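PDB 5JFQ: geranylgeranyl pyrophosphate synthase from Geoglobus acetivorans, which builds geranylgeranyl diphosphate, with some farnesyl diphosphate, by adding isopentenyl diphosphate units stepwise to dimethylallyl diphosphate in a magnesium-dependent reaction. Local coordinates for residues 46-52 and 69-74; 139-143 and 178-182; 132-136 and 186-192; 146-151 and 173-179. One frame throughout, in Å; residues are numbered along the deposited sequence.

How the interactions relate
Three of the four contacts lie between the same two long helices, 130-159 and 165-190, which run antiparallel. Interaction 3 sits at one end of the pair, interaction 2 about 12 Å further in between centres, and interaction 4 another 8 Å beyond, so that 3 and 4 are 20 Å apart and do not touch. Along the chain, interactions 2 and 4 are both nested inside the loop closed by interaction 3 and share Val178 and Leu179. Interaction 1 closes earlier, between helices 47-58 and 67-88, and packs against the others through Arg48, Thr52, Ala69 and Ile73. Together they knit the helical core that, by similarity, carries the isopentenyl and dimethylallyl diphosphate sites.

Interaction 1 (46-52 and 69-74); sequences RLRPVIT and AAIAIE
Pro49 and Ala70 mark the crossing of two nearly antiparallel helical segments, their CA atoms 4.3 Å apart, with the short axes coming to 8.1 Å at an angle of 156°. The short side chain of Ala70 goes with this close approach: Pro49 CB lies 4.1 Å from Ala70 CB, and a turn later Thr52 CB is 3.9 Å from the same methyl. Thr52 turns its CG2 toward the backbone of Ala70 and sends OG1 to the carbonyl O of Ser183. On the flank, the Arg48 CB rests on Ile73 CG2 at 3.9 Å.

The polar element is a salt bridge from Arg46 NH1 to Glu74 OE2 at 2.5 Å. Its hydrogen bond is bent well off line, and the guanidinium and carboxylate planes stand 75° apart. A bend at chi2 (72°) turns the Glu74 carboxylate back along the Pro49 ring, with OE1 beside CD and CG and OE2 facing Arg46. Replacing Glu74 with an alanine would probably leave the Arg46 guanidinium without this carboxylate and uncover part of the proline ring.

Helix 9-23 closes the Arg46 end, with Asn17 accepting from NE, while helix 165-190 covers Arg48, a probable isopentenyl diphosphate ligand beside His77, and helix 105-123 packs on Ala69, Ile71 and Ala72.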
loop_
_atom_site.group_PDB
_atom_site.type_symbol
_atom_site.label_atom_id
_atom_site.label_comp_id
_atom_site.label_asym_id
_atom_site.label_seq_id
_atom_site.Cartn_x
_atom_site.Cartn_y
_atom_site.Cartn_z
ATOM N N ARG B 46 9.487 1.918 18.560
ATOM C CA ARG B 46 9.439 0.524 18.103
ATOM C C ARG B 46 8.511 -0.326 18.961
ATOM O O ARG B 46 8.776 -1.509 19.182
ATOM C CB ARG B 46 10.834 -0.114 18.075
ATOM C CG ARG B 46 11.896 0.719 17.390
ATOM C CD ARG B 46 11.734 0.659 15.899
ATOM N NE ARG B 46 12.634 1.581 15.222
ATOM C CZ ARG B 46 12.229 2.578 14.454
ATOM N NH1 ARG B 46 10.936 2.770 14.251
ATOM N NH2 ARG B 46 13.116 3.376 13.879
ATOM N N LEU B 47 7.425 0.265 19.452
ATOM C CA LEU B 47 6.591 -0.411 20.437
ATOM C C LEU B 47 6.057 -1.736 19.907
ATOM O O LEU B 47 6.277 -2.800 20.506
ATOM C CB LEU B 47 5.447 0.500 20.841
ATOM C CG LEU B 47 4.697 0.136 22.113
ATOM C CD1 LEU B 47 5.674 -0.285 23.184
ATOM C CD2 LEU B 47 3.936 1.375 22.560
ATOM N N ARG B 48 5.347 -1.683 18.775
ATOM C CA ARG B 48 4.716 -2.880 18.216
ATOM C C ARG B 48 5.710 -4.003 17.917
ATOM O O ARG B 48 5.418 -5.162 18.261
ATOM C CB ARG B 48 3.904 -2.472 16.982
ATOM C CG ARG B 48 2.980 -1.297 17.248
ATOM C CD ARG B 48 2.673 -0.491 15.992
ATOM N NE ARG B 48 1.304 0.023 16.028
ATOM C CZ ARG B 48 0.970 1.230 16.486
ATOM N NH1 ARG B 48 1.936 2.033 16.932
ATOM N NH2 ARG B 48 -0.315 1.631 16.491
ATOM N N PRO B 49 6.868 -3.754 17.290
ATOM C CA PRO B 49 7.880 -4.821 17.186
ATOM C C PRO B 49 8.196 -5.498 18.511
ATOM O O PRO B 49 8.265 -6.735 18.577
ATOM C CB PRO B 49 9.106 -4.077 16.637
ATOM C CG PRO B 49 8.565 -2.900 15.944
ATOM C CD PRO B 49 7.268 -2.542 16.557
ATOM N N VAL B 50 8.412 -4.705 19.569
ATOM C CA VAL B 50 8.745 -5.267 20.874
ATOM C C VAL B 50 7.588 -6.110 21.386
ATOM O O VAL B 50 7.789 -7.160 22.001
ATOM C CB VAL B 50 9.122 -4.148 21.869
ATOM C CG1 VAL B 50 9.287 -4.705 23.271
ATOM C CG2 VAL B 50 10.396 -3.467 21.440
ATOM N N ILE B 51 6.359 -5.680 21.119
ATOM C CA ILE B 51 5.240 -6.525 21.501
ATOM C C ILE B 51 5.291 -7.844 20.743
ATOM O O ILE B 51 4.896 -8.891 21.273
ATOM C CB ILE B 51 3.921 -5.767 21.288
ATOM C CG1 ILE B 51 3.927 -4.541 22.188
ATOM C CG2 ILE B 51 2.733 -6.649 21.596
ATOM C CD1 ILE B 51 2.755 -3.605 22.011
ATOM N N THR B 52 5.820 -7.837 19.519
ATOM C CA THR B 52 5.844 -9.073 18.740
ATOM C C THR B 52 6.904 -10.033 19.270
ATOM O O THR B 52 6.653 -11.238 19.401
ATOM C CB THR B 52 6.061 -8.744 17.259
ATOM O OG1 THR B 52 4.961 -7.939 16.806
ATOM C CG2 THR B 52 6.147 -10.017 16.398
ATOM N N ALA B 69 8.122 -10.680 11.129
ATOM C CA ALA B 69 6.827 -10.109 11.474
ATOM C C ALA B 69 6.962 -8.877 12.362
ATOM O O ALA B 69 6.134 -7.958 12.285
ATOM C CB ALA B 69 5.973 -11.153 12.166
ATOM N N ALA B 70 7.977 -8.829 13.220
ATOM C CA ALA B 70 8.171 -7.612 13.993
ATOM C C ALA B 70 8.581 -6.463 13.079
ATOM O O ALA B 70 8.013 -5.368 13.142
ATOM C CB ALA B 70 9.205 -7.834 15.095
ATOM N N ILE B 71 9.556 -6.700 12.206
ATOM C CA ILE B 71 9.947 -5.648 11.280
ATOM C C ILE B 71 8.791 -5.309 10.345
ATOM O O ILE B 71 8.592 -4.139 9.995
ATOM C CB ILE B 71 11.220 -6.076 10.522
ATOM C CG1 ILE B 71 12.352 -6.300 11.525
ATOM C CG2 ILE B 71 11.635 -5.043 9.473
ATOM C CD1 ILE B 71 12.493 -5.167 12.534
ATOM N N ALA B 72 7.984 -6.303 9.958
ATOM C CA ALA B 72 6.927 -6.021 8.992
ATOM C C ALA B 72 5.872 -5.105 9.583
ATOM O O ALA B 72 5.416 -4.166 8.924
ATOM C CB ALA B 72 6.280 -7.311 8.493
ATOM N N ILE B 73 5.471 -5.367 10.819
ATOM C CA ILE B 73 4.462 -4.537 11.454
ATOM C C ILE B 73 4.993 -3.127 11.701
ATOM O O ILE B 73 4.275 -2.140 11.496
ATOM C CB ILE B 73 3.979 -5.222 12.735
ATOM C CG1 ILE B 73 3.192 -6.467 12.337
ATOM C CG2 ILE B 73 3.171 -4.253 13.592
ATOM C CD1 ILE B 73 2.376 -7.038 13.439
ATOM N N GLU B 74 6.259 -2.998 12.112
ATOM C CA GLU B 74 6.828 -1.661 12.270
ATOM C C GLU B 74 6.849 -0.927 10.943
ATOM O O GLU B 74 6.626 0.290 10.889
ATOM C CB GLU B 74 8.243 -1.723 12.841
ATOM C CG GLU B 74 8.905 -0.351 13.018
ATOM C CD GLU B 74 8.313 0.469 14.160
ATOM O OE1 GLU B 74 7.449 -0.048 14.885
ATOM O OE2 GLU B 74 8.710 1.636 14.334
#

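Interaction 2 (139-143 and 178-182); sequences KLARV and VLIGI
Val178 opens the contact by laying its CG2 against Val143 CG1, 3.9 Å away, close to where the backbones of the two antiparallel segments (165°) come nearest. Leu179 follows with a side chain running roughly perpendicular to that of Val143. Its CD1 reaches the same CG1 at 3.9 Å and, more loosely, Leu140 CD1 at 4.3 Å. One turn on from Val178 comes Ile182, which meets three residues of the other segment. With CG1 trans to the backbone N (chi1 -176°) and the chain extended beyond it, CD1 is pushed out over the opposing helix, to 3.7 Å from Leu140 CB and 4.1 Å from Lys139 CB. Val143 is thereby held on both branches: CG1 meets Val178, Leu179 and Ile182 CG2, while CG2 meets Ile182 CD1 at 3.9 Å. An alanine in place of Val143 would remove both branches and would probably open a gap between these three side chains.

Trp202 of helix 195-221 covers Val143, Val178 and Ile182, while Ile73 of helix 67-88 touches Leu179 and Ile182. Charged neighbours turn elsewhere: Lys139 to Glu198, and Arg142 to Glu121 of the second subunit. What joins the helices here is thus hydrocarbon alone, its specificity coming from shape rather than from directed bonds, with the salt bridges kept to the margins.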
loop_
_atom_site.group_PDB
_atom_site.type_symbol
_atom_site.label_atom_id
_atom_site.label_comp_id
_atom_site.label_asym_id
_atom_site.label_seq_id
_atom_site.Cartn_x
_atom_site.Cartn_y
_atom_site.Cartn_z
ATOM N N LYS B 139 -4.103 -11.819 7.650
ATOM C CA LYS B 139 -4.533 -11.077 8.827
ATOM C C LYS B 139 -3.941 -9.668 8.851
ATOM O O LYS B 139 -4.649 -8.699 9.147
ATOM C CB LYS B 139 -4.169 -11.879 10.070
ATOM C CG LYS B 139 -5.026 -13.162 10.207
ATOM C CD LYS B 139 -4.413 -14.170 11.183
ATOM C CE LYS B 139 -5.186 -15.492 11.226
ATOM N NZ LYS B 139 -6.468 -15.470 11.995
ATOM N N LEU B 140 -2.657 -9.536 8.512
ATOM C CA LEU B 140 -2.023 -8.230 8.454
ATOM C C LEU B 140 -2.598 -7.366 7.347
ATOM O O LEU B 140 -2.646 -6.140 7.476
ATOM C CB LEU B 140 -0.523 -8.392 8.257
ATOM C CG LEU B 140 0.238 -7.084 8.060
ATOM C CD1 LEU B 140 0.101 -6.162 9.270
ATOM C CD2 LEU B 140 1.687 -7.371 7.777
ATOM N N ALA B 141 -3.031 -7.972 6.252
ATOM C CA ALA B 141 -3.609 -7.171 5.184
ATOM C C ALA B 141 -5.000 -6.677 5.566
ATOM O O ALA B 141 -5.385 -5.558 5.212
ATOM C CB ALA B 141 -3.643 -7.983 3.883
ATOM N N ARG B 142 -5.777 -7.502 6.271
ATOM C CA ARG B 142 -7.075 -7.058 6.767
ATOM C C ARG B 142 -6.898 -5.960 7.800
ATOM O O ARG B 142 -7.674 -4.994 7.852
ATOM C CB ARG B 142 -7.825 -8.233 7.383
ATOM C CG ARG B 142 -8.501 -9.127 6.381
ATOM C CD ARG B 142 -10.037 -8.988 6.469
ATOM N NE ARG B 142 -10.497 -7.605 6.630
ATOM C CZ ARG B 142 -10.879 -6.804 5.635
ATOM N NH1 ARG B 142 -10.858 -7.216 4.375
ATOM N NH2 ARG B 142 -11.291 -5.569 5.904
ATOM N N VAL B 143 -5.885 -6.124 8.648
ATOM C CA VAL B 143 -5.497 -5.099 9.603
ATOM C C VAL B 143 -5.230 -3.787 8.881
ATOM O O VAL B 143 -5.730 -2.727 9.282
ATOM C CB VAL B 143 -4.275 -5.608 10.403
ATOM C CG1 VAL B 143 -3.518 -4.481 11.067
ATOM C CG2 VAL B 143 -4.720 -6.651 11.413
ATOM N N VAL B 178 -5.860 -2.401 16.135
ATOM C CA VAL B 178 -5.620 -3.682 15.465
ATOM C C VAL B 178 -4.151 -3.847 15.112
ATOM O O VAL B 178 -3.606 -4.949 15.220
ATOM C CB VAL B 178 -6.514 -3.857 14.221
ATOM C CG1 VAL B 178 -7.983 -4.049 14.614
ATOM C CG2 VAL B 178 -6.317 -2.712 13.212
ATOM N N LEU B 179 -3.474 -2.780 14.692
ATOM C CA LEU B 179 -2.045 -2.954 14.455
ATOM C C LEU B 179 -1.327 -3.329 15.741
ATOM O O LEU B 179 -0.304 -4.019 15.703
ATOM C CB LEU B 179 -1.410 -1.711 13.836
ATOM C CG LEU B 179 -0.017 -1.977 13.263
ATOM C CD1 LEU B 179 -0.101 -3.045 12.203
ATOM C CD2 LEU B 179 0.618 -0.733 12.692
ATOM N N ILE B 180 -1.855 -2.912 16.890
ATOM C CA ILE B 180 -1.242 -3.361 18.128
ATOM C C ILE B 180 -1.720 -4.757 18.473
ATOM O O ILE B 180 -0.955 -5.553 19.018
ATOM C CB ILE B 180 -1.517 -2.367 19.262
ATOM C CG1 ILE B 180 -1.069 -0.971 18.819
ATOM C CG2 ILE B 180 -0.764 -2.803 20.504
ATOM C CD1 ILE B 180 -1.169 0.105 19.882
ATOM N N GLY B 181 -2.968 -5.089 18.140
ATOM C CA GLY B 181 -3.440 -6.455 18.335
ATOM C C GLY B 181 -2.648 -7.484 17.540
ATOM O O GLY B 181 -2.282 -8.547 18.057
ATOM N N ILE B 182 -2.377 -7.192 16.265
ATOM C CA ILE B 182 -1.695 -8.184 15.445
ATOM C C ILE B 182 -0.224 -8.266 15.814
ATOM O O ILE B 182 0.397 -9.324 15.640
ATOM C CB ILE B 182 -1.890 -7.902 13.944
ATOM C CG1 ILE B 182 -1.237 -9.021 13.131
ATOM C CG2 ILE B 182 -1.303 -6.561 13.571
ATOM C CD1 ILE B 182 -1.698 -9.113 11.719
#

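Interaction 3 (132-136 and 186-192); sequences NIVRA and IPAVLFG
Where helix 165-190 ends, its last turn is met by the side chain of Asn132, near the start of the antiparallel helix 130-159. The amide donates from ND2 to Leu190 O at 3.0 Å, with an N-H...O angle of 145°. The nitrogen sits well above the plane of that carbonyl, 65° out of it, rather than along a lone pair. Asn132 CB and CG meanwhile lie close beside Val189 O. The other end of the amide, OD1, takes a weak bond from Arg135 NH1 at the edge of the guanidinium, in its plane, which is consistent with the amide being this way round.

This is the outer end of the long helix pair of the prenyl synthase fold, beside the subunit interface: Ile133 and Val134 pack against Val134 and Ile133 of the second subunit. Further along the helix, Val189 CG1 packs on Arg135 and Ala136. It lies 3.8 Å from Arg135 CB and beneath the centre of one guanidinium face, because a bend at chi3 (57°) folds the arginine back over it. Ala136 CB packs against both Ile186 CD1 at 3.9 Å and Leu190 CD2 at 4.0 Å, a small residue facing two larger ones. Ile186 and Leu190 also rest on Ala69 of helix 67-88, and Glu198 of helix 195-221 touches both Arg135 and Val189.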
loop_
_atom_site.group_PDB
_atom_site.type_symbol
_atom_site.label_atom_id
_atom_site.label_comp_id
_atom_site.label_asym_id
_atom_site.label_seq_id
_atom_site.Cartn_x
_atom_site.Cartn_y
_atom_site.Cartn_z
ATOM N N ASN B 132 1.121 -20.876 7.741
ATOM C CA ASN B 132 0.943 -19.833 8.746
ATOM C C ASN B 132 1.444 -18.478 8.277
ATOM O O ASN B 132 0.966 -17.450 8.770
ATOM C CB ASN B 132 1.662 -20.191 10.052
ATOM C CG ASN B 132 1.049 -21.386 10.756
ATOM O OD1 ASN B 132 -0.104 -21.748 10.509
ATOM N ND2 ASN B 132 1.808 -21.985 11.663
ATOM N N ILE B 133 2.418 -18.439 7.367
ATOM C CA ILE B 133 2.783 -17.158 6.776
ATOM C C ILE B 133 1.619 -16.624 5.950
ATOM O O ILE B 133 1.302 -15.426 5.992
ATOM C CB ILE B 133 4.065 -17.300 5.940
ATOM C CG1 ILE B 133 5.154 -18.040 6.727
ATOM C CG2 ILE B 133 4.577 -15.941 5.539
ATOM C CD1 ILE B 133 6.494 -18.037 6.023
ATOM N N VAL B 134 0.942 -17.515 5.214
ATOM C CA VAL B 134 -0.231 -17.116 4.440
ATOM C C VAL B 134 -1.280 -16.499 5.351
ATOM O O VAL B 134 -1.731 -15.372 5.127
ATOM C CB VAL B 134 -0.797 -18.310 3.656
ATOM C CG1 VAL B 134 -2.111 -17.908 3.003
ATOM C CG2 VAL B 134 0.192 -18.746 2.616
ATOM N N ARG B 135 -1.658 -17.214 6.411
ATOM C CA ARG B 135 -2.594 -16.652 7.377
ATOM C C ARG B 135 -2.094 -15.330 7.957
ATOM O O ARG B 135 -2.888 -14.412 8.174
ATOM C CB ARG B 135 -2.869 -17.656 8.486
ATOM C CG ARG B 135 -3.851 -18.743 8.081
ATOM C CD ARG B 135 -3.892 -19.863 9.115
ATOM N NE ARG B 135 -4.221 -19.390 10.462
ATOM C CZ ARG B 135 -3.517 -19.691 11.553
ATOM N NH1 ARG B 135 -2.438 -20.473 11.470
ATOM N NH2 ARG B 135 -3.906 -19.230 12.734
ATOM N N ALA B 136 -0.788 -15.208 8.205
ATOM C CA ALA B 136 -0.252 -13.960 8.739
ATOM C C ALA B 136 -0.361 -12.841 7.721
ATOM O O ALA B 136 -0.669 -11.697 8.076
ATOM C CB ALA B 136 1.204 -14.130 9.169
ATOM N N ILE B 186 0.391 -11.971 16.076
ATOM C CA ILE B 186 0.995 -12.624 14.914
ATOM C C ILE B 186 1.917 -13.784 15.291
ATOM O O ILE B 186 1.966 -14.759 14.527
ATOM C CB ILE B 186 1.694 -11.609 13.986
ATOM C CG1 ILE B 186 1.872 -12.225 12.588
ATOM C CG2 ILE B 186 3.014 -11.085 14.543
ATOM C CD1 ILE B 186 2.558 -11.307 11.577
ATOM N N PRO B 187 2.636 -13.781 16.428
ATOM C CA PRO B 187 3.412 -14.992 16.754
ATOM C C PRO B 187 2.527 -16.204 17.008
ATOM O O PRO B 187 2.919 -17.334 16.677
ATOM C CB PRO B 187 4.209 -14.588 18.007
ATOM C CG PRO B 187 4.196 -13.106 18.029
ATOM C CD PRO B 187 2.859 -12.730 17.442
ATOM N N ALA B 188 1.336 -16.003 17.577
ATOM C CA ALA B 188 0.384 -17.098 17.696
ATOM C C ALA B 188 -0.043 -17.603 16.333
ATOM O O ALA B 188 -0.319 -18.798 16.167
ATOM C CB ALA B 188 -0.840 -16.658 18.491
ATOM N N VAL B 189 -0.116 -16.712 15.350
ATOM C CA VAL B 189 -0.459 -17.152 14.008
ATOM C C VAL B 189 0.722 -17.855 13.371
ATOM O O VAL B 189 0.572 -18.925 12.770
ATOM C CB VAL B 189 -0.924 -15.969 13.151
ATOM C CG1 VAL B 189 -1.364 -16.469 11.782
ATOM C CG2 VAL B 189 -2.041 -15.237 13.850
ATOM N N LEU B 190 1.916 -17.266 13.503
ATOM C CA LEU B 190 3.089 -17.787 12.810
ATOM C C LEU B 190 3.462 -19.184 13.301
ATOM O O LEU B 190 3.895 -20.029 12.513
ATOM C CB LEU B 190 4.262 -16.818 12.975
ATOM C CG LEU B 190 4.227 -15.626 12.010
ATOM C CD1 LEU B 190 5.324 -14.596 12.269
ATOM C CD2 LEU B 190 4.300 -16.137 10.585
ATOM N N PHE B 191 3.283 -19.452 14.593
ATOM C CA PHE B 191 3.702 -20.699 15.218
ATOM C C PHE B 191 2.516 -21.538 15.666
ATOM O O PHE B 191 2.578 -22.220 16.686
ATOM C CB PHE B 191 4.632 -20.400 16.386
ATOM C CG PHE B 191 5.680 -19.424 16.031
ATOM C CD1 PHE B 191 6.276 -19.474 14.783
ATOM C CD2 PHE B 191 6.043 -18.426 16.899
ATOM C CE1 PHE B 191 7.241 -18.563 14.412
ATOM C CE2 PHE B 191 7.012 -17.505 16.541
ATOM C CZ PHE B 191 7.610 -17.576 15.285
ATOM N N GLY B 192 1.416 -21.460 14.927
ATOM C CA GLY B 192 0.377 -22.459 15.045
ATOM C C GLY B 192 -0.225 -22.623 16.420
ATOM O O GLY B 192 -0.784 -23.683 16.712
#

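Interaction 4 (146-151 and 173-179); sequences EICEGQ and RKKTGVL
Gly150 and Lys175 bring the helices together, their CA atoms 4.3 Å apart and the short axes only 6.9 Å; with no side chain on Gly150, its CA can rest against Lys174 CB. One turn earlier the Ile147 CA-H points at Lys174 O, 3.6 Å from CA, while Ile147 CD1 reaches across to Leu179 CB at 3.8 Å and its CG1 packs on Val178 CG2, the two side chains pointing opposite ways.

At one margin Glu146 forms a salt bridge with Arg173, OE1 to NH2 at 3.1 Å by a weak bond, the two flat groups turned 53° apart. A second bond from NH1 to OE2 is less certain, since NH1 is crowded in the model. Lys174 lays its aliphatic chain across Glu146 at about a right angle, with CE near the carboxylates of Glu146 and Glu149. At the other margin Lys175, its CG opposite the backbone N (chi1 -175°) and its chain bent at chi2 (48°), brings CD and CE alongside Gln151, CE lying 3.5 Å from Gln151 CB.

The next shell holds these groups. Glu170 forms a salt bridge with Lys174 and a less sure one with Arg173 NH1, and Tyr33 of the second subunit bonds to Glu149. Lys175 NZ is tied to Asp84 in the DDxxD motif, where Asp84 probably binds magnesium. The helix itself widens at 173-177 into a pi-type turn, Val178 N bonding to Arg173 O at 2.8 Å. This turn carries Lys175 and Thr176, both probable ligands of dimethylallyl diphosphate, consistent with the allylic substrate site of trans-prenyl synthases.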
loop_
_atom_site.group_PDB
_atom_site.type_symbol
_atom_site.label_atom_id
_atom_site.label_comp_id
_atom_site.label_asym_id
_atom_site.label_seq_id
_atom_site.Cartn_x
_atom_site.Cartn_y
_atom_site.Cartn_z
ATOM N N GLU B 146 -8.285 -2.124 7.817
ATOM C CA GLU B 146 -9.026 -1.521 8.917
ATOM C C GLU B 146 -8.387 -0.217 9.372
ATOM O O GLU B 146 -9.100 0.743 9.671
ATOM C CB GLU B 146 -9.144 -2.503 10.072
ATOM C CG GLU B 146 -10.137 -3.611 9.791
ATOM C CD GLU B 146 -10.884 -4.037 11.037
ATOM O OE1 GLU B 146 -10.369 -4.915 11.763
ATOM O OE2 GLU B 146 -11.976 -3.475 11.300
ATOM N N ILE B 147 -7.053 -0.155 9.422
ATOM C CA ILE B 147 -6.387 1.118 9.702
ATOM C C ILE B 147 -6.856 2.186 8.726
ATOM O O ILE B 147 -7.130 3.326 9.117
ATOM C CB ILE B 147 -4.853 0.964 9.654
ATOM C CG1 ILE B 147 -4.380 -0.178 10.555
ATOM C CG2 ILE B 147 -4.167 2.285 10.019
ATOM C CD1 ILE B 147 -2.885 -0.274 10.640
ATOM N N CYS B 148 -6.950 1.837 7.444
ATOM C CA CYS B 148 -7.468 2.773 6.451
ATOM C C CYS B 148 -8.918 3.124 6.750
ATOM O O CYS B 148 -9.322 4.290 6.665
ATOM C CB CYS B 148 -7.347 2.175 5.046
ATOM S SG CYS B 148 -5.670 1.830 4.498
ATOM N N GLU B 149 -9.725 2.111 7.074
ATOM C CA GLU B 149 -11.092 2.368 7.496
ATOM C C GLU B 149 -11.116 3.282 8.719
ATOM O O GLU B 149 -11.936 4.200 8.797
ATOM C CB GLU B 149 -11.808 1.046 7.777
ATOM C CG GLU B 149 -12.038 0.187 6.540
ATOM C CD GLU B 149 -12.752 -1.118 6.855
ATOM O OE1 GLU B 149 -12.892 -1.436 8.058
ATOM O OE2 GLU B 149 -13.170 -1.831 5.909
ATOM N N GLY B 150 -10.188 3.076 9.656
ATOM C CA GLY B 150 -10.129 3.928 10.831
ATOM C C GLY B 150 -9.738 5.358 10.501
ATOM O O GLY B 150 -10.420 6.308 10.902
ATOM N N GLN B 151 -8.633 5.533 9.771
ATOM C CA GLN B 151 -8.195 6.878 9.416
ATOM C C GLN B 151 -9.285 7.629 8.665
ATOM O O GLN B 151 -9.483 8.832 8.875
ATOM C CB GLN B 151 -6.910 6.816 8.588
ATOM C CG GLN B 151 -6.426 8.173 8.041
ATOM C CD GLN B 151 -6.021 9.171 9.133
ATOM O OE1 GLN B 151 -5.999 8.845 10.322
ATOM N NE2 GLN B 151 -5.697 10.399 8.723
ATOM N N ARG B 173 -10.165 1.540 17.749
ATOM C CA ARG B 173 -9.861 0.120 17.633
ATOM C C ARG B 173 -9.215 -0.188 16.285
ATOM O O ARG B 173 -8.218 -0.921 16.215
ATOM C CB ARG B 173 -11.143 -0.692 17.837
ATOM C CG ARG B 173 -11.006 -2.177 17.603
ATOM C CD ARG B 173 -12.336 -2.791 17.201
ATOM N NE ARG B 173 -12.094 -3.982 16.405
ATOM C CZ ARG B 173 -12.246 -4.051 15.088
ATOM N NH1 ARG B 173 -12.673 -2.993 14.414
ATOM N NH2 ARG B 173 -11.981 -5.186 14.447
ATOM N N LYS B 174 -9.757 0.388 15.208
ATOM C CA LYS B 174 -9.185 0.211 13.880
ATOM C C LYS B 174 -7.921 1.050 13.694
ATOM O O LYS B 174 -6.910 0.551 13.186
ATOM C CB LYS B 174 -10.210 0.578 12.810
ATOM C CG LYS B 174 -11.429 -0.305 12.714
ATOM C CD LYS B 174 -12.214 0.098 11.469
ATOM C CE LYS B 174 -13.417 -0.785 11.206
ATOM N NZ LYS B 174 -14.551 -0.526 12.137
ATOM N N LYS B 175 -7.954 2.323 14.103
ATOM C CA LYS B 175 -6.918 3.254 13.663
ATOM C C LYS B 175 -5.578 2.948 14.314
ATOM O O LYS B 175 -4.536 2.983 13.647
ATOM C CB LYS B 175 -7.334 4.705 13.940
ATOM C CG LYS B 175 -6.356 5.755 13.386
ATOM C CD LYS B 175 -5.977 5.462 11.923
ATOM C CE LYS B 175 -4.814 6.325 11.402
ATOM N NZ LYS B 175 -3.477 6.038 12.004
ATOM N N THR B 176 -5.579 2.646 15.610
ATOM C CA THR B 176 -4.335 2.321 16.285
ATOM C C THR B 176 -4.359 0.996 17.046
ATOM O O THR B 176 -3.293 0.531 17.460
ATOM C CB THR B 176 -3.941 3.461 17.238
ATOM O OG1 THR B 176 -4.993 3.674 18.182
ATOM C CG2 THR B 176 -3.691 4.772 16.454
ATOM N N GLY B 177 -5.517 0.354 17.197
ATOM C CA GLY B 177 -5.637 -0.841 18.005
ATOM C C GLY B 177 -5.264 -2.137 17.307
ATOM O O GLY B 177 -4.434 -2.903 17.823
ATOM N N VAL B 178 -5.860 -2.401 16.135
ATOM C CA VAL B 178 -5.620 -3.682 15.465
ATOM C C VAL B 178 -4.151 -3.847 15.112
ATOM O O VAL B 178 -3.606 -4.949 15.220
ATOM C CB VAL B 178 -6.514 -3.857 14.221
ATOM C CG1 VAL B 178 -7.983 -4.049 14.614
ATOM C CG2 VAL B 178 -6.317 -2.712 13.212
ATOM N N LEU B 179 -3.474 -2.780 14.692
ATOM C CA LEU B 179 -2.045 -2.954 14.455
ATOM C C LEU B 179 -1.327 -3.329 15.741
ATOM O O LEU B 179 -0.304 -4.019 15.703
ATOM C CB LEU B 179 -1.410 -1.711 13.836
ATOM C CG LEU B 179 -0.017 -1.977 13.263
ATOM C CD1 LEU B 179 -0.101 -3.045 12.203
ATOM C CD2 LEU B 179 0.618 -0.733 12.692
#